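Tetracycline Repressor, class A (Pseudomonas sp., PDB 5MRU) represses the tetracycline resistance gene by binding its operator DNA through a helix-turn-helix, and loses affinity for that DNA when tetracycline binds. Local coordinates at residues S67-D72 against R76-G81; S85-L90 against G182-F187. All blocks are in the same frame, centred on the assembly; numbering follows the deposited sequence.

Contact 1 (S67-D72 against R76-G81); sequences SVPRAD and RSFLTG
Pro69 and Phe78 bring the two backbones nearest, with CA atoms 6.6 Å apart, where the irregular loop 67-72 passes beside the early turns of helix 75-91; farther along, Ser67 CA and Gly81 CA stand 8.2 Å apart. Phe78 carries the contact from the helix side. Its CG lies anti to the backbone N (chi1 164°), a setting that sends the ring out from the helix to the loop. There the ring is met in two distinct ways. Over one face comes the pyrrolidine of Pro69, whose CG sits 4.1 Å from the Phe78 ring centroid in a CH-pi contact, 27° off the normal. Phe78 CE1 is the ring atom nearest this carbon, at 3.7 Å from Pro69 CG, and the proline is displaced toward that side of the face. At the edge, in the plane of the ring, lies the carbonyl oxygen of Ser67, with O 3.4 Å from Phe78 CE1. The ring also touches Gln116 of helix 107-123, and the Ser67 side chain makes a weak hydrogen bond through OG to the anhydrotetracycline. The chemistry divides by direction: the electron-rich face receives the C-H bonds of proline CG, while the slightly positive rim faces a carbonyl oxygen. Both approaches would be expected to be mildly favourable, and one buried ring packs against a loop in which Ser67 lines the drug pocket.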
# COMPACT_ATOMS: atom_id res chain seq x y z
N SER A 67 -8.67 10.64 -14.29
CA SER A 67 -7.23 10.74 -14.60
C SER A 67 -6.81 12.08 -15.22
O SER A 67 -5.98 12.79 -14.68
CB SER A 67 -6.85 9.61 -15.59
OG SER A 67 -5.72 9.91 -16.41
N VAL A 68 -7.37 12.38 -16.38
CA VAL A 68 -7.10 13.64 -17.09
C VAL A 68 -7.96 14.83 -16.53
O VAL A 68 -9.14 14.65 -16.19
CB VAL A 68 -7.32 13.45 -18.62
CG1 VAL A 68 -7.39 14.77 -19.36
CG2 VAL A 68 -6.21 12.56 -19.21
N PRO A 69 -7.35 16.03 -16.38
CA PRO A 69 -8.12 17.27 -16.09
C PRO A 69 -9.07 17.79 -17.19
O PRO A 69 -9.05 17.33 -18.34
CB PRO A 69 -7.01 18.30 -15.82
CG PRO A 69 -5.87 17.48 -15.30
CD PRO A 69 -5.90 16.23 -16.12
N ARG A 70 -9.88 18.78 -16.81
CA ARG A 70 -11.00 19.31 -17.61
C ARG A 70 -11.33 20.72 -17.16
O ARG A 70 -11.28 20.98 -15.97
CB ARG A 70 -12.21 18.40 -17.41
CG ARG A 70 -12.29 17.79 -16.00
CD ARG A 70 -13.41 16.77 -15.87
NE ARG A 70 -12.91 15.39 -15.95
CZ ARG A 70 -13.60 14.30 -15.62
NH1 ARG A 70 -14.86 14.40 -15.19
NH2 ARG A 70 -13.03 13.09 -15.72
N ALA A 71 -11.68 21.61 -18.08
CA ALA A 71 -11.92 23.03 -17.74
C ALA A 71 -12.73 23.22 -16.46
O ALA A 71 -12.37 24.04 -15.61
CB ALA A 71 -12.61 23.77 -18.90
N ASP A 72 -13.81 22.44 -16.32
CA ASP A 72 -14.67 22.47 -15.13
C ASP A 72 -13.99 22.06 -13.79
O ASP A 72 -14.50 22.38 -12.71
CB ASP A 72 -15.91 21.60 -15.37
CG ASP A 72 -15.55 20.21 -15.87
OD1 ASP A 72 -14.40 19.78 -15.68
OD2 ASP A 72 -16.42 19.54 -16.45
N ARG A 76 -8.73 21.04 -5.98
CA ARG A 76 -9.35 20.13 -5.02
C ARG A 76 -10.15 19.06 -5.73
O ARG A 76 -9.93 17.89 -5.51
CB ARG A 76 -10.30 20.86 -4.06
CG ARG A 76 -9.65 21.37 -2.79
CD ARG A 76 -10.62 22.24 -2.00
NE ARG A 76 -9.93 23.16 -1.10
CZ ARG A 76 -9.39 22.83 0.07
NH1 ARG A 76 -9.46 21.57 0.51
NH2 ARG A 76 -8.77 23.76 0.81
N SER A 77 -11.09 19.49 -6.58
CA SER A 77 -12.01 18.58 -7.25
C SER A 77 -11.28 17.59 -8.15
O SER A 77 -11.72 16.46 -8.28
CB SER A 77 -13.03 19.35 -8.06
OG SER A 77 -12.43 19.85 -9.23
N PHE A 78 -10.16 18.01 -8.75
CA PHE A 78 -9.33 17.12 -9.57
C PHE A 78 -8.59 16.05 -8.76
O PHE A 78 -8.66 14.86 -9.08
CB PHE A 78 -8.30 17.90 -10.39
CG PHE A 78 -7.21 17.04 -10.94
CD1 PHE A 78 -7.49 16.11 -11.93
CD2 PHE A 78 -5.93 17.09 -10.42
CE1 PHE A 78 -6.50 15.26 -12.41
CE2 PHE A 78 -4.93 16.25 -10.90
CZ PHE A 78 -5.22 15.33 -11.90
N LEU A 79 -7.84 16.46 -7.75
CA LEU A 79 -7.11 15.51 -6.90
C LEU A 79 -8.03 14.54 -6.20
O LEU A 79 -7.68 13.35 -6.02
CB LEU A 79 -6.29 16.21 -5.83
CG LEU A 79 -5.13 17.05 -6.33
CD1 LEU A 79 -4.57 17.90 -5.18
CD2 LEU A 79 -4.03 16.25 -6.99
N THR A 80 -9.19 15.05 -5.75
CA THR A 80 -10.19 14.24 -5.07
C THR A 80 -10.74 13.21 -6.02
O THR A 80 -10.62 12.00 -5.79
CB THR A 80 -11.37 15.07 -4.57
OG1 THR A 80 -10.97 15.85 -3.42
CG2 THR A 80 -12.51 14.17 -4.19
N GLY A 81 -11.30 13.71 -7.11
CA GLY A 81 -11.84 12.86 -8.14
C GLY A 81 -10.81 11.88 -8.66
O GLY A 81 -11.08 10.67 -8.75

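Contact 2 (S85-L90 against G182-F187). With TDC (5a,6-anhydrotetracycline), chain B.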
# COMPACT_ATOMS: atom_id res chain seq x y z
N SER A 85 -10.98 8.04 -8.51
CA SER A 85 -11.02 7.32 -9.78
C SER A 85 -9.91 6.28 -9.91
O SER A 85 -10.12 5.20 -10.44
CB SER A 85 -10.91 8.32 -10.88
OG SER A 85 -11.13 7.68 -12.09
N PHE A 86 -8.71 6.65 -9.46
CA PHE A 86 -7.59 5.73 -9.37
C PHE A 86 -8.03 4.52 -8.55
O PHE A 86 -8.07 3.40 -9.06
CB PHE A 86 -6.39 6.44 -8.73
CG PHE A 86 -5.13 5.59 -8.60
CD1 PHE A 86 -4.70 4.78 -9.62
CD2 PHE A 86 -4.36 5.67 -7.45
CE1 PHE A 86 -3.54 4.04 -9.51
CE2 PHE A 86 -3.20 4.92 -7.33
CZ PHE A 86 -2.79 4.10 -8.37
N ARG A 87 -8.45 4.78 -7.32
CA ARG A 87 -8.88 3.76 -6.37
C ARG A 87 -9.84 2.77 -6.94
O ARG A 87 -9.70 1.60 -6.72
CB ARG A 87 -9.56 4.41 -5.17
CG ARG A 87 -10.20 3.41 -4.25
CD ARG A 87 -10.37 3.98 -2.86
NE ARG A 87 -11.01 3.04 -1.90
CZ ARG A 87 -12.33 2.95 -1.67
NH1 ARG A 87 -13.17 3.69 -2.35
NH2 ARG A 87 -12.80 2.10 -0.77
N GLN A 88 -10.84 3.25 -7.63
CA GLN A 88 -11.83 2.34 -8.27
C GLN A 88 -11.21 1.48 -9.38
O GLN A 88 -11.62 0.32 -9.57
CB GLN A 88 -13.04 3.13 -8.80
CG GLN A 88 -13.90 3.74 -7.69
CD GLN A 88 -14.41 2.70 -6.69
OE1 GLN A 88 -14.56 3.00 -5.49
NE2 GLN A 88 -14.66 1.48 -7.17
N ALA A 89 -10.21 2.02 -10.08
CA ALA A 89 -9.49 1.22 -11.07
C ALA A 89 -8.77 0.06 -10.39
O ALA A 89 -8.74 -1.05 -10.89
CB ALA A 89 -8.51 2.11 -11.81
N LEU A 90 -8.17 0.34 -9.24
CA LEU A 90 -7.49 -0.68 -8.45
C LEU A 90 -8.43 -1.74 -7.88
O LEU A 90 -8.08 -2.93 -7.90
CB LEU A 90 -6.71 -0.03 -7.31
CG LEU A 90 -5.59 0.90 -7.73
CD1 LEU A 90 -4.71 1.34 -6.56
CD2 LEU A 90 -4.72 0.23 -8.77
N GLY A 182 -16.85 1.50 7.13
CA GLY A 182 -16.64 1.50 5.69
C GLY A 182 -15.20 1.74 5.25
O GLY A 182 -14.58 2.73 5.65
N PRO A 183 -14.64 0.84 4.43
CA PRO A 183 -13.38 1.17 3.77
C PRO A 183 -13.52 2.39 2.86
O PRO A 183 -12.55 3.11 2.66
CB PRO A 183 -13.04 -0.09 2.96
CG PRO A 183 -13.75 -1.19 3.68
CD PRO A 183 -15.01 -0.57 4.22
N ASP A 184 -14.71 2.64 2.33
CA ASP A 184 -14.92 3.87 1.54
C ASP A 184 -14.88 5.11 2.41
O ASP A 184 -14.20 6.07 2.06
CB ASP A 184 -16.23 3.85 0.77
CG ASP A 184 -16.39 2.60 -0.08
OD1 ASP A 184 -16.23 1.49 0.46
OD2 ASP A 184 -16.69 2.74 -1.26
N ALA A 185 -15.56 5.10 3.55
CA ALA A 185 -15.43 6.21 4.52
C ALA A 185 -13.96 6.52 4.87
O ALA A 185 -13.46 7.65 4.62
CB ALA A 185 -16.22 5.90 5.78
N ALA A 186 -13.28 5.52 5.45
CA ALA A 186 -11.85 5.54 5.80
C ALA A 186 -10.94 6.09 4.71
O ALA A 186 -10.00 6.82 4.99
CB ALA A 186 -11.42 4.15 6.15
N PHE A 187 -11.22 5.73 3.48
CA PHE A 187 -10.41 6.24 2.41
C PHE A 187 -10.74 7.67 2.23
O PHE A 187 -9.87 8.53 2.28
CB PHE A 187 -10.73 5.53 1.12
CG PHE A 187 -10.23 6.24 -0.09
CD1 PHE A 187 -8.93 6.09 -0.50
CD2 PHE A 187 -11.09 7.01 -0.84
CE1 PHE A 187 -8.46 6.73 -1.64
CE2 PHE A 187 -10.64 7.65 -1.98
CZ PHE A 187 -9.32 7.51 -2.38
O12 TDC B . 0.65 5.48 -9.97
C12 TDC B . 0.65 6.71 -10.26
C1B TDC B . 1.93 7.45 -10.36
C11 TDC B . 3.12 6.76 -10.20
O11 TDC B . 3.12 5.40 -9.92
C1A TDC B . 4.34 7.41 -10.29
C10 TDC B . 5.52 6.71 -10.12
O10 TDC B . 5.56 5.35 -9.84
C9 TDC B . 6.80 7.42 -10.23
C8 TDC B . 6.79 8.77 -10.51
C7 TDC B . 5.58 9.43 -10.68
C61 TDC B . 4.35 8.78 -10.57
C6 TDC B . 3.13 9.48 -10.74
C62 TDC B . 3.06 10.94 -11.04
C51 TDC B . 1.92 8.81 -10.64
C5 TDC B . 0.61 9.57 -10.81
C1C TDC B . -0.61 7.45 -10.59
C1 TDC B . -0.77 7.59 -12.11
O1 TDC B . 0.03 7.03 -12.85
O1C TDC B . -1.74 6.87 -9.99
C41 TDC B . -0.55 8.86 -10.10
C4 TDC B . -1.87 9.66 -10.32
N4 TDC B . -2.86 9.80 -9.18
C43 TDC B . -3.01 8.60 -8.31
C42 TDC B . -2.37 10.93 -8.33
C3 TDC B . -2.54 9.29 -11.65
O3 TDC B . -3.54 9.94 -11.94
C2 TDC B . -1.93 8.34 -12.55
C21 TDC B . -2.51 8.09 -13.88
O21 TDC B . -3.47 8.77 -14.29
N21 TDC B . -1.95 7.22 -14.75
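Phe187 presents a face to Arg87, whose CD sits 3.4 Å from the Phe187 ring centroid and only 7° off the normal, a well-centred CH-pi contact. The guanidinium continues beyond the ring with its plane just 15° from that of Phe187, one face against the base of the phenylalanine, where Arg87 NE comes 3.8 Å from Phe187 CG. At the guanidinium edge, in plane, is CG of Asp184, but the carboxylate is turned almost perpendicular, the two planes 86° apart. The resulting salt bridge is long, 3.7 Å from Arg87 NH2 to Asp184 OD1. On a neighbouring side of the helix, one residue earlier, the Phe86 ring has O1C of the anhydrotetracycline over the centre of one face, while CD1 of Leu90 covers the opposite face toward its rim. That ring also meets His100 edge to face. An arginine chain extended from CG to NE carries the charge across to helix 183-199; the short segment axes, 12.7 Å apart at closest approach, run roughly antiparallel. Arg87 NH2 has a second acidic partner, Glu148 of helix 127-153, so one arginine ties together three helices. Two carboxylates beside the buried guanidinium should favour its positive charge, while its methylene carbons supply the apolar packing. The same helix thus offers an aromatic wall to the drug and, one residue later, a charged arm to the helix beyond.

Overall arrangement
Both contacts use helix 75-91, and they follow one another along the chain with centres about 16 Å apart. Contact 1 is local, joining the helix to the loop just before it, whereas contact 2 bridges distant parts of the sequence and reaches helix 183-199. Each is partly buried: an apolar ring is sheltered in both, but contact 1 opens outward through its loop and contact 2 through the N-terminal turn of helix 183-199. Their chemistry differs accordingly. Contact 1 relies on proline and a backbone carbonyl, contact 2 on an arginine that adds charge to packing. Each includes a pocket residue: Ser67 also meets Phe78 in contact 1, while Phe86 faces the drug and Arg87 makes the helix contact.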